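Oxidoreductase (Bordetella pertussis, PDB 3Q2K) is an NAD-dependent dehydrogenase that probably oxidises the sugar of UDP-N-acetylglucosaminuronic acid on the way to 2,3-diacetamido-2,3-dideoxy-D-mannuronic acid. Local coordinates at residues V178-R184 and I257-T263; N267-I272 and R282-V288; R195-E199 and I237-D241. One frame throughout, in Å; residues are numbered along the deposited sequence.

Contact 1 (V178-R184 and I257-T263); sequences VNVFWTR and INVTMLT. With HP7 ((2S,3S,4R,5R,6R)-5-acetamido-6-[[[(2R,3S,4R,5R)-5-(2,4-dioxopyrimidin-1-yl)-3,4-dihydroxy-oxolan-2-yl]methoxy-hydroxy-phosphoryl]oxy-hydroxy-phosphoryl]oxy-3,4-dihydroxy-oxane-2-carboxylic acid), chain V.
The backbone oxygen of W182 is gripped twice by T263, whose OG1 lies 2.7 Å from W182 O and whose N lies 3.0 Å from it. Both donors reach that oxygen from the same face of its carbonyl plane, the hydroxyl well above it. This clasp closes the C-terminal end of a parallel strand pair, 178-181 beside 257-260, in the mixed sheet of the C-terminal alpha/beta domain. Backbone bonds in parallel register run from V178 to W182, and beta-branched V178, V180, I257 and V259 share the face covered by helix 210-220. On the other face N179 and N258 lie side by side with their amide planes 59° apart. N258 ND2 donates to N179 OD1 at 3.1 Å, arriving almost in line with that C=O although the N-H itself is bent; N258 OD1 is taken by S256 of the second subunit. T260 OG1 accepts from L262 N two residues on, an ST turn at the strand's end, and also bonds to T242 OG1.

Past the strands, M261, unbranched and flexible, bends at chi2 (-48°) so that SD lies 3.7 Å from R184 CG while CE packs against W182 CB and V180 CG1. The indole of W182 has V180 CG1 over its centre, and its NE1 bonds to V286 O. R184, bent at chi2 (-80°), donates from two nitrogens to a single carboxylate oxygen of the UDP-sugar, a natural partner for a guanidinium. That oxygen, O'P, sits at the guanidinium edge, in its plane, 2.6 Å from R184 NE and 2.7 Å from R184 NH1.

Contact 2 (N267-I272 and R282-V288); sequences NLEGSI and RVGGVAV. With HP7 ((2S,3S,4R,5R,6R)-5-acetamido-6-[[[(2R,3S,4R,5R)-5-(2,4-dioxopyrimidin-1-yl)-3,4-dihydroxy-oxolan-2-yl]methoxy-hydroxy-phosphoryl]oxy-hydroxy-phosphoryl]oxy-3,4-dihydroxy-oxane-2-carboxylic acid), chain V.
G270 packs directly against G285 and V286, its CA 3.2 Å from V286 O, at the open end of a beta hairpin whose strands, 269-276 and 279-284, run antiparallel; here the chain after strand 279-284 folds tightly against G270. A side chain at G270 would run into V286 O and the CA of A287, so glycine suits the place; its N donates to G285 O at 2.8 Å and its O accepts from V288 N at 2.7 Å. G285, with a positive phi of 96°, takes a backbone shape that a side chain would crowd. Nearer the hairpin turn, I272 and V283 form a hydrogen-bonded antiparallel pair. Their branched side chains lie side by side, and I272 CG2 also meets V288 CG1, on the face toward helix 156-166.

A polar cluster lies at the second subunit. Extended E269 and R282 cross at about a right angle, joined by a salt bridge with a weak hydrogen bond, while R282 NH2 pairs with E269 of the second subunit. S271 OG adds a bond to E269 OE1 from above the carboxylate plane.

L268 and E269 form a classic beta bulge opposite F181. The partly exposed end is looser: V286 CG1 comes no closer than 4.2 Å to the backbone oxygens of N267 and L268. N267 binds T183 N through its amide oxygen, and its backbone N donates a nearly straight hydrogen bond (N-H...O 169°) to HP7 O4 of the uracil at 2.9 Å.

Contact 3 (R195-E199 and I237-D241); sequences RGKWE and IEAED. With NAI (1,4-dihydronicotinamide adenine dinucleotide), chain U.
With CG beside its backbone N (chi1 -56°) and the ring turned by chi2 of 113°, W198 lays its indole across the backbone of E238 and A239. E238 also has CG beside its backbone N (chi1 -59°), and its extended chain carries OE1 to the backbone N of W198, alongside CD1 of the indole. The contact joins two irregular loops of the C-terminal alpha/beta domain. Over one face of the tryptophan, A239 CA makes a CH-pi contact, 3.6 Å from the centroid of the six-membered ring. The small methyl also lies over that face, A239 CB 3.8 Å from W198 CZ3, and a broad flat indole suits packing over the main chain of E238 and A239.

E238 OE1 accepts from W198 N at 3.2 Å, on the anti side of the carboxylate and somewhat out of its plane. The ammonium of K197 lies near the same carboxylate but beyond a salt bridge, with NZ 4.5 Å from E238 OE2; the opposite charges probably still attract. A second anchor is the carbonyl of G196, which accepts from E238 N at 3.0 Å and from A239 N at 3.1 Å, the two donors coming from opposite faces of its plane. G196 has a positive phi, and a side chain there would strike I237 CG2, so glycine lets the loops close up.

One residue earlier, extended R195 runs to the cofactor, where NH1 hydrogen-bonds NAI O1N, a phosphate oxygen, at 3.3 Å. E199 forms a salt bridge with R343 of the third subunit; W198 packs on R250 and E238 on Q347 of that same subunit. Residues 195-199 belong to the loop that follows helix 186-190 and precedes helix 210-220. The other loop leads from strand 223-231 into strand 242-249, with Y189 of helix 186-190 touching I237.

In the fold
Contacts 1 and 2 are neighbours in the mixed sheet, their centres 10 Å apart: strand 173-181 lies between 254-260 and 269-276, and F181 N meets E269 O at 2.8 Å. Both reach the UDP-sugar, contact 1 at its carboxylate and contact 2 at its uracil. Contact 3 falls within the chain between the two segments of contact 1, and their centres are 15 Å apart; they join where M261 N lies 2.9 Å from D241 O. It faces the cofactor through R195, a residue that also touches the UDP-sugar. Contacts 2 and 3 do not touch, their nearest atoms being about 11 Å apart, so contact 1 bridges them.

Contact 1 (V178-R184 and I257-T263)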
loop_
_atom_site.group_PDB
_atom_site.type_symbol
_atom_site.label_atom_id
_atom_site.label_comp_id
_atom_site.label_asym_id
_atom_site.label_seq_id
_atom_site.Cartn_x
_atom_site.Cartn_y
_atom_site.Cartn_z
ATOM N N VAL C 178 0.239 -8.350 28.300
ATOM C CA VAL C 178 1.313 -7.818 29.125
ATOM C C VAL C 178 1.107 -6.324 29.369
ATOM O O VAL C 178 0.903 -5.564 28.421
ATOM C CB VAL C 178 2.680 -8.013 28.443
ATOM C CG1 VAL C 178 3.750 -7.322 29.260
ATOM C CG2 VAL C 178 3.024 -9.493 28.281
ATOM N N ASN C 179 1.181 -5.904 30.629
ATOM C CA ASN C 179 0.952 -4.511 31.005
ATOM C C ASN C 179 2.180 -3.956 31.711
ATOM O O ASN C 179 2.644 -4.551 32.681
ATOM C CB ASN C 179 -0.208 -4.472 32.013
ATOM C CG ASN C 179 -1.572 -4.598 31.346
ATOM O OD1 ASN C 179 -1.691 -4.450 30.130
ATOM N ND2 ASN C 179 -2.608 -4.906 32.120
ATOM N N VAL C 180 2.710 -2.829 31.248
ATOM C CA VAL C 180 3.718 -2.127 32.023
ATOM C C VAL C 180 3.258 -0.703 32.299
ATOM O O VAL C 180 3.460 0.207 31.485
ATOM C CB VAL C 180 5.110 -2.125 31.366
ATOM C CG1 VAL C 180 6.082 -1.503 32.344
ATOM C CG2 VAL C 180 5.563 -3.551 31.060
ATOM N N PHE C 181 2.668 -0.537 33.480
ATOM C CA PHE C 181 2.042 0.733 33.836
ATOM C C PHE C 181 2.909 1.353 34.915
ATOM O O PHE C 181 2.654 1.136 36.097
ATOM C CB PHE C 181 0.630 0.478 34.372
ATOM C CG PHE C 181 -0.310 -0.097 33.348
ATOM C CD1 PHE C 181 -0.065 0.079 31.994
ATOM C CD2 PHE C 181 -1.453 -0.786 33.717
ATOM C CE1 PHE C 181 -0.931 -0.415 31.033
ATOM C CE2 PHE C 181 -2.308 -1.312 32.760
ATOM C CZ PHE C 181 -2.050 -1.123 31.418
ATOM N N TRP C 182 3.913 2.122 34.511
ATOM C CA TRP C 182 4.934 2.513 35.468
ATOM C C TRP C 182 4.944 4.035 35.506
ATOM O O TRP C 182 4.112 4.642 34.829
ATOM C CB TRP C 182 6.285 1.916 35.057
ATOM C CG TRP C 182 6.513 0.488 35.478
ATOM C CD1 TRP C 182 5.611 -0.354 36.063
ATOM C CD2 TRP C 182 7.710 -0.282 35.292
ATOM N NE1 TRP C 182 6.180 -1.590 36.306
ATOM C CE2 TRP C 182 7.461 -1.567 35.817
ATOM C CE3 TRP C 182 8.969 0.001 34.752
ATOM C CZ2 TRP C 182 8.431 -2.569 35.818
ATOM C CZ3 TRP C 182 9.941 -0.998 34.774
ATOM C CH2 TRP C 182 9.654 -2.267 35.285
ATOM N N THR C 183 5.839 4.610 36.308
ATOM C CA THR C 183 5.952 6.053 36.538
ATOM C C THR C 183 7.346 6.649 36.347
ATOM O O THR C 183 8.334 6.288 36.991
ATOM C CB THR C 183 5.414 6.461 37.921
ATOM O OG1 THR C 183 4.135 5.844 38.119
ATOM C CG2 THR C 183 5.305 7.986 38.045
ATOM N N ARG C 184 7.447 7.593 35.421
ATOM C CA ARG C 184 8.748 8.220 35.263
ATOM C C ARG C 184 8.430 9.700 35.050
ATOM O O ARG C 184 7.857 10.072 34.027
ATOM C CB ARG C 184 9.584 7.634 34.117
ATOM C CG ARG C 184 9.858 6.144 34.214
ATOM C CD ARG C 184 10.991 5.934 35.193
ATOM N NE ARG C 184 11.596 4.615 35.102
ATOM C CZ ARG C 184 11.138 3.565 35.769
ATOM N NH1 ARG C 184 11.742 2.383 35.711
ATOM N NH2 ARG C 184 10.036 3.759 36.469
ATOM N N ILE C 257 0.741 -5.838 24.270
ATOM C CA ILE C 257 1.637 -5.300 25.277
ATOM C C ILE C 257 1.275 -3.836 25.442
ATOM O O ILE C 257 1.236 -3.090 24.466
ATOM C CB ILE C 257 3.125 -5.542 24.972
ATOM C CG1 ILE C 257 3.977 -4.923 26.082
ATOM C CG2 ILE C 257 3.492 -5.051 23.561
ATOM C CD1 ILE C 257 5.467 -5.206 26.066
ATOM N N ASN C 258 0.942 -3.473 26.676
ATOM C CA ASN C 258 0.451 -2.133 26.969
ATOM C C ASN C 258 1.383 -1.391 27.917
ATOM O O ASN C 258 1.640 -1.795 29.046
ATOM C CB ASN C 258 -0.985 -2.216 27.492
ATOM C CG ASN C 258 -1.852 -3.134 26.636
ATOM O OD1 ASN C 258 -2.295 -2.727 25.568
ATOM N ND2 ASN C 258 -2.085 -4.374 27.056
ATOM N N VAL C 259 1.924 -0.273 27.451
ATOM C CA VAL C 259 3.040 0.345 28.160
ATOM C C VAL C 259 2.836 1.844 28.338
ATOM O O VAL C 259 2.492 2.509 27.361
ATOM C CB VAL C 259 4.336 0.123 27.357
ATOM C CG1 VAL C 259 5.518 0.834 27.986
ATOM C CG2 VAL C 259 4.647 -1.374 27.284
ATOM N N THR C 260 3.017 2.363 29.552
ATOM C CA THR C 260 3.137 3.801 29.775
ATOM C C THR C 260 3.990 4.120 30.995
ATOM O O THR C 260 4.031 3.394 31.986
ATOM C CB THR C 260 1.790 4.537 29.910
ATOM O OG1 THR C 260 2.046 5.948 29.909
ATOM C CG2 THR C 260 1.088 4.149 31.197
ATOM N N MET C 261 4.760 5.188 30.855
ATOM C CA MET C 261 5.568 5.681 31.963
ATOM C C MET C 261 4.839 6.843 32.636
ATOM O O MET C 261 5.402 7.570 33.449
ATOM C CB MET C 261 6.936 6.150 31.466
ATOM C CG MET C 261 7.919 5.047 31.003
ATOM S SD MET C 261 8.036 3.683 32.189
ATOM C CE MET C 261 7.309 2.314 31.288
ATOM N N LEU C 262 3.568 7.042 32.313
ATOM C CA LEU C 262 2.855 8.206 32.820
ATOM C C LEU C 262 1.849 7.863 33.917
ATOM O O LEU C 262 0.957 8.651 34.219
ATOM C CB LEU C 262 2.167 8.918 31.656
ATOM C CG LEU C 262 3.088 9.235 30.478
ATOM C CD1 LEU C 262 2.215 9.944 29.457
ATOM C CD2 LEU C 262 4.312 10.082 30.816
ATOM N N THR C 263 1.983 6.706 34.558
ATOM C CA THR C 263 0.920 6.230 35.432
ATOM C C THR C 263 0.887 7.180 36.627
ATOM O O THR C 263 1.929 7.499 37.211
ATOM C CB THR C 263 1.180 4.785 35.935
ATOM O OG1 THR C 263 1.518 3.933 34.832
ATOM C CG2 THR C 263 -0.058 4.199 36.570
HETATM N N1 HP7 V . 10.193 5.847 39.680
HETATM C C2 HP7 V . 9.212 6.705 39.994
HETATM O O2 HP7 V . 9.232 7.939 39.814
HETATM N N3 HP7 V . 8.080 6.239 40.545
HETATM C C4 HP7 V . 7.944 4.915 40.769
HETATM O O4 HP7 V . 6.839 4.569 41.240
HETATM C C5 HP7 V . 8.952 4.008 40.448
HETATM C C6 HP7 V . 10.119 4.523 39.885
HETATM P PA HP7 V . 13.659 2.030 39.814
HETATM P PB HP7 V . 15.195 -0.027 38.555
HETATM O "O'P" HP7 V . 13.925 3.488 34.643
HETATM O "O'Q" HP7 V . 15.996 3.587 34.188
HETATM C "C1'" HP7 V . 14.187 -0.347 36.157
HETATM O O1A HP7 V . 12.498 1.218 40.344
HETATM O O1B HP7 V . 14.491 -1.183 39.224
HETATM C C1C HP7 V . 11.402 6.408 39.079
HETATM C "C2'" HP7 V . 14.377 -1.366 35.031
HETATM N "N2'" HP7 V . 14.773 -2.702 35.455
HETATM O O2A HP7 V . 14.753 2.575 40.704
HETATM O O2B HP7 V . 16.555 0.470 38.969
HETATM C C2C HP7 V . 12.428 6.700 40.166
HETATM O O2C HP7 V . 13.133 7.874 39.761
HETATM C "C3'" HP7 V . 15.513 -0.887 34.136
HETATM O "O3'" HP7 V . 15.814 -1.754 33.027
HETATM O O3A HP7 V . 14.230 1.260 38.520
HETATM O O3B HP7 V . 15.343 -0.425 36.994
HETATM C C3C HP7 V . 13.441 5.606 39.891
HETATM O O3C HP7 V . 14.704 6.072 40.362
HETATM C "C4'" HP7 V . 15.195 0.552 33.735
HETATM O "O4'" HP7 V . 16.280 0.973 32.899
HETATM C C4C HP7 V . 13.417 5.459 38.375
HETATM O O4C HP7 V . 12.006 5.477 38.177
HETATM C "C5'" HP7 V . 15.172 1.459 34.963
HETATM O "O5'" HP7 V . 14.065 1.022 35.743
HETATM C C5C HP7 V . 13.851 4.029 38.080
HETATM O O5C HP7 V . 13.048 3.257 38.973
HETATM C "C6'" HP7 V . 15.024 2.904 34.576
HETATM C "C7'" HP7 V . 13.880 -3.611 35.833
HETATM O "O7'" HP7 V . 12.695 -3.320 35.706
HETATM C "C8'" HP7 V . 14.310 -4.940 36.388
#

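Contact 2 (N267-I272 and R282-V288)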
loop_
_atom_site.group_PDB
_atom_site.type_symbol
_atom_site.label_atom_id
_atom_site.label_comp_id
_atom_site.label_asym_id
_atom_site.label_seq_id
_atom_site.Cartn_x
_atom_site.Cartn_y
_atom_site.Cartn_z
ATOM N N ASN C 267 4.330 3.582 40.092
ATOM C CA ASN C 267 4.125 2.289 39.439
ATOM C C ASN C 267 2.859 1.547 39.864
ATOM O O ASN C 267 2.618 1.403 41.056
ATOM C CB ASN C 267 5.349 1.394 39.651
ATOM C CG ASN C 267 6.544 1.906 38.884
ATOM O OD1 ASN C 267 6.480 2.983 38.283
ATOM N ND2 ASN C 267 7.639 1.157 38.924
ATOM N N LEU C 268 2.022 1.129 38.916
ATOM C CA LEU C 268 0.800 0.397 39.228
ATOM C C LEU C 268 0.942 -1.065 38.828
ATOM O O LEU C 268 0.509 -1.916 39.593
ATOM C CB LEU C 268 -0.427 0.930 38.478
ATOM C CG LEU C 268 -1.660 0.029 38.604
ATOM C CD1 LEU C 268 -2.148 -0.169 40.041
ATOM C CD2 LEU C 268 -2.773 0.551 37.700
ATOM N N GLU C 269 1.470 -1.414 37.661
ATOM C CA GLU C 269 1.389 -2.830 37.298
ATOM C C GLU C 269 2.476 -3.325 36.352
ATOM O O GLU C 269 2.810 -2.617 35.405
ATOM C CB GLU C 269 0.017 -3.119 36.679
ATOM C CG GLU C 269 -0.201 -4.574 36.300
ATOM C CD GLU C 269 -1.583 -4.762 35.696
ATOM O OE1 GLU C 269 -1.986 -5.892 35.353
ATOM O OE2 GLU C 269 -2.301 -3.747 35.598
ATOM N N GLY C 270 3.000 -4.528 36.569
ATOM C CA GLY C 270 3.998 -5.099 35.666
ATOM C C GLY C 270 3.540 -6.531 35.496
ATOM O O GLY C 270 3.853 -7.355 36.352
ATOM N N SER C 271 2.772 -6.846 34.457
ATOM C CA SER C 271 2.103 -8.147 34.502
ATOM C C SER C 271 2.057 -8.848 33.152
ATOM O O SER C 271 2.265 -8.207 32.124
ATOM C CB SER C 271 0.661 -7.982 34.966
ATOM O OG SER C 271 -0.012 -7.261 33.948
ATOM N N ILE C 272 1.805 -10.153 33.216
ATOM C CA ILE C 272 1.583 -11.054 32.094
ATOM C C ILE C 272 0.463 -12.047 32.385
ATOM O O ILE C 272 0.358 -12.621 33.469
ATOM C CB ILE C 272 2.836 -11.779 31.575
ATOM C CG1 ILE C 272 2.454 -12.631 30.361
ATOM C CG2 ILE C 272 3.483 -12.655 32.638
ATOM C CD1 ILE C 272 3.607 -12.743 29.372
ATOM N N ARG C 282 -1.805 -15.847 35.435
ATOM C CA ARG C 282 -1.623 -14.406 35.516
ATOM C C ARG C 282 -0.549 -14.102 36.553
ATOM O O ARG C 282 -0.524 -14.630 37.664
ATOM C CB ARG C 282 -2.953 -13.710 35.807
ATOM C CG ARG C 282 -2.806 -12.253 36.209
ATOM C CD ARG C 282 -4.116 -11.541 35.942
ATOM N NE ARG C 282 -3.889 -10.102 35.954
ATOM C CZ ARG C 282 -4.569 -9.273 35.170
ATOM N NH1 ARG C 282 -4.330 -7.968 35.208
ATOM N NH2 ARG C 282 -5.468 -9.792 34.340
ATOM N N VAL C 283 0.401 -13.280 36.127
ATOM C CA VAL C 283 1.517 -12.900 36.970
ATOM C C VAL C 283 1.381 -11.386 37.059
ATOM O O VAL C 283 1.665 -10.665 36.101
ATOM C CB VAL C 283 2.907 -13.319 36.438
ATOM C CG1 VAL C 283 3.955 -13.241 37.547
ATOM C CG2 VAL C 283 2.961 -14.741 35.887
ATOM N N GLY C 284 0.916 -10.941 38.223
ATOM C CA GLY C 284 0.833 -9.519 38.535
ATOM C C GLY C 284 1.910 -8.970 39.443
ATOM O O GLY C 284 3.031 -9.482 39.494
ATOM N N GLY C 285 1.525 -7.931 40.177
ATOM C CA GLY C 285 2.474 -7.178 40.973
ATOM C C GLY C 285 2.931 -5.973 40.180
ATOM O O GLY C 285 2.466 -5.740 39.065
ATOM N N VAL C 286 3.843 -5.192 40.752
ATOM C CA VAL C 286 4.482 -4.125 39.989
ATOM C C VAL C 286 5.486 -4.597 38.940
ATOM O O VAL C 286 5.820 -3.850 38.014
ATOM C CB VAL C 286 5.085 -3.042 40.906
ATOM C CG1 VAL C 286 3.987 -2.477 41.795
ATOM C CG2 VAL C 286 6.230 -3.595 41.731
ATOM N N ALA C 287 5.921 -5.846 39.087
ATOM C CA ALA C 287 7.023 -6.399 38.296
ATOM C C ALA C 287 6.991 -7.919 38.157
ATOM O O ALA C 287 7.960 -8.592 38.489
ATOM C CB ALA C 287 8.383 -5.921 38.798
ATOM N N VAL C 288 5.863 -8.470 37.723
ATOM C CA VAL C 288 5.699 -9.895 37.458
ATOM C C VAL C 288 6.314 -10.631 38.636
ATOM O O VAL C 288 7.084 -11.560 38.444
ATOM C CB VAL C 288 6.252 -10.396 36.100
ATOM C CG1 VAL C 288 5.314 -10.003 34.941
ATOM C CG2 VAL C 288 7.678 -9.905 35.864
HETATM N N1 HP7 V . 10.193 5.847 39.680
HETATM C C2 HP7 V . 9.212 6.705 39.994
HETATM O O2 HP7 V . 9.232 7.939 39.814
HETATM N N3 HP7 V . 8.080 6.239 40.545
HETATM C C4 HP7 V . 7.944 4.915 40.769
HETATM O O4 HP7 V . 6.839 4.569 41.240
HETATM C C5 HP7 V . 8.952 4.008 40.448
HETATM C C6 HP7 V . 10.119 4.523 39.885
HETATM P PA HP7 V . 13.659 2.030 39.814
HETATM P PB HP7 V . 15.195 -0.027 38.555
HETATM O "O'P" HP7 V . 13.925 3.488 34.643
HETATM O "O'Q" HP7 V . 15.996 3.587 34.188
HETATM C "C1'" HP7 V . 14.187 -0.347 36.157
HETATM O O1A HP7 V . 12.498 1.218 40.344
HETATM O O1B HP7 V . 14.491 -1.183 39.224
HETATM C C1C HP7 V . 11.402 6.408 39.079
HETATM C "C2'" HP7 V . 14.377 -1.366 35.031
HETATM N "N2'" HP7 V . 14.773 -2.702 35.455
HETATM O O2A HP7 V . 14.753 2.575 40.704
HETATM O O2B HP7 V . 16.555 0.470 38.969
HETATM C C2C HP7 V . 12.428 6.700 40.166
HETATM O O2C HP7 V . 13.133 7.874 39.761
HETATM C "C3'" HP7 V . 15.513 -0.887 34.136
HETATM O "O3'" HP7 V . 15.814 -1.754 33.027
HETATM O O3A HP7 V . 14.230 1.260 38.520
HETATM O O3B HP7 V . 15.343 -0.425 36.994
HETATM C C3C HP7 V . 13.441 5.606 39.891
HETATM O O3C HP7 V . 14.704 6.072 40.362
HETATM C "C4'" HP7 V . 15.195 0.552 33.735
HETATM O "O4'" HP7 V . 16.280 0.973 32.899
HETATM C C4C HP7 V . 13.417 5.459 38.375
HETATM O O4C HP7 V . 12.006 5.477 38.177
HETATM C "C5'" HP7 V . 15.172 1.459 34.963
HETATM O "O5'" HP7 V . 14.065 1.022 35.743
HETATM C C5C HP7 V . 13.851 4.029 38.080
HETATM O O5C HP7 V . 13.048 3.257 38.973
HETATM C "C6'" HP7 V . 15.024 2.904 34.576
HETATM C "C7'" HP7 V . 13.880 -3.611 35.833
HETATM O "O7'" HP7 V . 12.695 -3.320 35.706
HETATM C "C8'" HP7 V . 14.310 -4.940 36.388
#

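Contact 3 (R195-E199 and I237-D241)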
loop_
_atom_site.group_PDB
_atom_site.type_symbol
_atom_site.label_atom_id
_atom_site.label_comp_id
_atom_site.label_asym_id
_atom_site.label_seq_id
_atom_site.Cartn_x
_atom_site.Cartn_y
_atom_site.Cartn_z
ATOM N N ARG C 195 18.882 10.239 28.131
ATOM C CA ARG C 195 17.681 9.485 28.487
ATOM C C ARG C 195 16.556 9.941 27.564
ATOM O O ARG C 195 16.498 11.135 27.296
ATOM C CB ARG C 195 17.331 9.771 29.950
ATOM C CG ARG C 195 18.066 8.868 30.932
ATOM C CD ARG C 195 17.564 9.157 32.342
ATOM N NE ARG C 195 18.423 8.659 33.412
ATOM C CZ ARG C 195 18.646 7.365 33.621
ATOM N NH1 ARG C 195 19.419 6.981 34.625
ATOM N NH2 ARG C 195 18.097 6.450 32.832
ATOM N N GLY C 196 15.724 9.044 27.040
ATOM C CA GLY C 196 14.590 9.422 26.210
ATOM C C GLY C 196 15.001 9.810 24.799
ATOM O O GLY C 196 14.174 10.220 23.986
ATOM N N LYS C 197 16.281 9.715 24.468
ATOM C CA LYS C 197 16.704 9.910 23.077
ATOM C C LYS C 197 16.690 8.658 22.207
ATOM O O LYS C 197 17.015 7.588 22.728
ATOM C CB LYS C 197 18.124 10.461 23.058
ATOM C CG LYS C 197 18.303 11.636 24.003
ATOM C CD LYS C 197 18.932 12.746 23.184
ATOM C CE LYS C 197 19.001 14.038 23.978
ATOM N NZ LYS C 197 20.013 14.856 23.257
ATOM N N TRP C 198 16.325 8.753 20.930
ATOM C CA TRP C 198 16.344 7.586 20.038
ATOM C C TRP C 198 17.721 6.938 19.950
ATOM O O TRP C 198 17.835 5.725 20.076
ATOM C CB TRP C 198 15.899 7.845 18.588
ATOM C CG TRP C 198 14.531 8.447 18.378
ATOM C CD1 TRP C 198 14.268 9.697 17.889
ATOM C CD2 TRP C 198 13.249 7.853 18.643
ATOM N NE1 TRP C 198 12.912 9.913 17.842
ATOM C CE2 TRP C 198 12.263 8.804 18.320
ATOM C CE3 TRP C 198 12.837 6.604 19.116
ATOM C CZ2 TRP C 198 10.899 8.526 18.423
ATOM C CZ3 TRP C 198 11.486 6.330 19.226
ATOM C CH2 TRP C 198 10.528 7.291 18.893
ATOM N N GLU C 199 18.761 7.698 19.619
ATOM C CA GLU C 199 20.121 7.174 19.529
ATOM C C GLU C 199 20.596 6.483 20.810
ATOM O O GLU C 199 21.128 5.387 20.711
ATOM C CB GLU C 199 21.116 8.295 19.197
ATOM C CG GLU C 199 22.548 7.817 18.956
ATOM C CD GLU C 199 23.351 8.848 18.187
ATOM O OE1 GLU C 199 24.378 8.457 17.599
ATOM O OE2 GLU C 199 22.976 10.040 18.139
ATOM N N ILE C 237 10.819 14.584 25.782
ATOM C CA ILE C 237 11.881 13.644 25.425
ATOM C C ILE C 237 11.659 13.336 23.946
ATOM O O ILE C 237 10.622 13.751 23.424
ATOM C CB ILE C 237 11.718 12.315 26.190
ATOM C CG1 ILE C 237 10.318 11.747 25.954
ATOM C CG2 ILE C 237 12.014 12.491 27.674
ATOM C CD1 ILE C 237 10.114 10.326 26.465
ATOM N N GLU C 238 12.544 12.582 23.295
ATOM C CA GLU C 238 12.367 12.308 21.873
ATOM C C GLU C 238 11.467 11.120 21.526
ATOM O O GLU C 238 10.767 11.155 20.521
ATOM C CB GLU C 238 13.719 12.078 21.207
ATOM C CG GLU C 238 14.677 13.250 21.334
ATOM C CD GLU C 238 15.962 12.982 20.569
ATOM O OE1 GLU C 238 16.206 11.817 20.200
ATOM O OE2 GLU C 238 16.752 13.904 20.291
ATOM N N ALA C 239 11.526 10.076 22.344
ATOM C CA ALA C 239 10.990 8.747 22.072
ATOM C C ALA C 239 9.629 8.704 22.738
ATOM O O ALA C 239 9.175 9.700 23.305
ATOM C CB ALA C 239 11.904 7.708 22.755
ATOM N N GLU C 240 9.020 7.525 22.727
ATOM C CA GLU C 240 7.629 7.470 23.168
ATOM C C GLU C 240 7.611 7.283 24.684
ATOM O O GLU C 240 8.544 6.668 25.194
ATOM C CB GLU C 240 6.898 6.303 22.503
ATOM C CG GLU C 240 7.130 4.989 23.243
ATOM C CD GLU C 240 8.471 4.356 22.911
ATOM O OE1 GLU C 240 9.172 4.883 22.025
ATOM O OE2 GLU C 240 8.862 3.326 23.504
ATOM N N ASP C 241 6.613 7.813 25.392
ATOM C CA ASP C 241 6.431 7.543 26.816
ATOM C C ASP C 241 5.236 6.626 27.013
ATOM O O ASP C 241 5.018 6.151 28.125
ATOM C CB ASP C 241 6.230 8.810 27.663
ATOM C CG ASP C 241 5.082 9.689 27.204
ATOM O OD1 ASP C 241 4.089 9.221 26.608
ATOM O OD2 ASP C 241 5.156 10.903 27.484
HETATM P PA NAI U . 23.491 6.345 33.993
HETATM O O1A NAI U . 23.471 7.725 33.465
HETATM O O2A NAI U . 23.175 6.435 35.572
HETATM O O5B NAI U . 24.951 5.680 34.160
HETATM C C5B NAI U . 25.776 6.221 33.134
HETATM C C4B NAI U . 27.275 6.079 33.362
HETATM O O4B NAI U . 27.929 5.776 32.122
HETATM C C3B NAI U . 27.589 7.525 33.791
HETATM O O3B NAI U . 28.386 7.457 34.977
HETATM C C2B NAI U . 28.263 8.055 32.495
HETATM O O2B NAI U . 29.281 9.025 32.751
HETATM C C1B NAI U . 28.978 6.754 32.067
HETATM N N9A NAI U . 29.441 6.928 30.701
HETATM C C8A NAI U . 28.900 7.700 29.720
HETATM N N7A NAI U . 29.625 7.541 28.647
HETATM C C5A NAI U . 30.659 6.693 28.852
HETATM C C6A NAI U . 31.716 6.162 28.088
HETATM N N6A NAI U . 31.887 6.478 26.752
HETATM N N1A NAI U . 32.532 5.302 28.690
HETATM C C2A NAI U . 32.368 4.936 29.950
HETATM N N3A NAI U . 31.396 5.411 30.698
HETATM C C4A NAI U . 30.521 6.266 30.185
HETATM O O3 NAI U . 22.206 5.514 33.517
HETATM P PN NAI U . 22.117 3.984 33.999
HETATM O O1N NAI U . 20.707 3.957 34.617
HETATM O O2N NAI U . 23.039 3.408 35.094
HETATM O O5D NAI U . 22.021 3.122 32.634
HETATM C C5D NAI U . 22.485 1.811 32.927
HETATM C C4D NAI U . 22.562 0.972 31.646
HETATM O O4D NAI U . 22.037 -0.254 32.198
HETATM C C3D NAI U . 21.560 1.415 30.560
HETATM O O3D NAI U . 21.563 0.575 29.412
HETATM C C2D NAI U . 20.240 1.089 31.287
HETATM O O2D NAI U . 19.286 0.756 30.284
HETATM C C1D NAI U . 20.627 -0.273 31.910
HETATM N N1N NAI U . 19.935 -0.554 33.165
HETATM C C2N NAI U . 19.513 -1.786 33.353
HETATM C C3N NAI U . 18.856 -2.082 34.541
HETATM C C7N NAI U . 18.359 -3.451 34.764
HETATM O O7N NAI U . 17.460 -3.634 35.559
HETATM N N7N NAI U . 18.905 -4.453 34.046
HETATM C C4N NAI U . 18.641 -1.076 35.482
HETATM C C5N NAI U . 19.100 0.196 35.198
HETATM C C6N NAI U . 19.770 0.438 34.015
#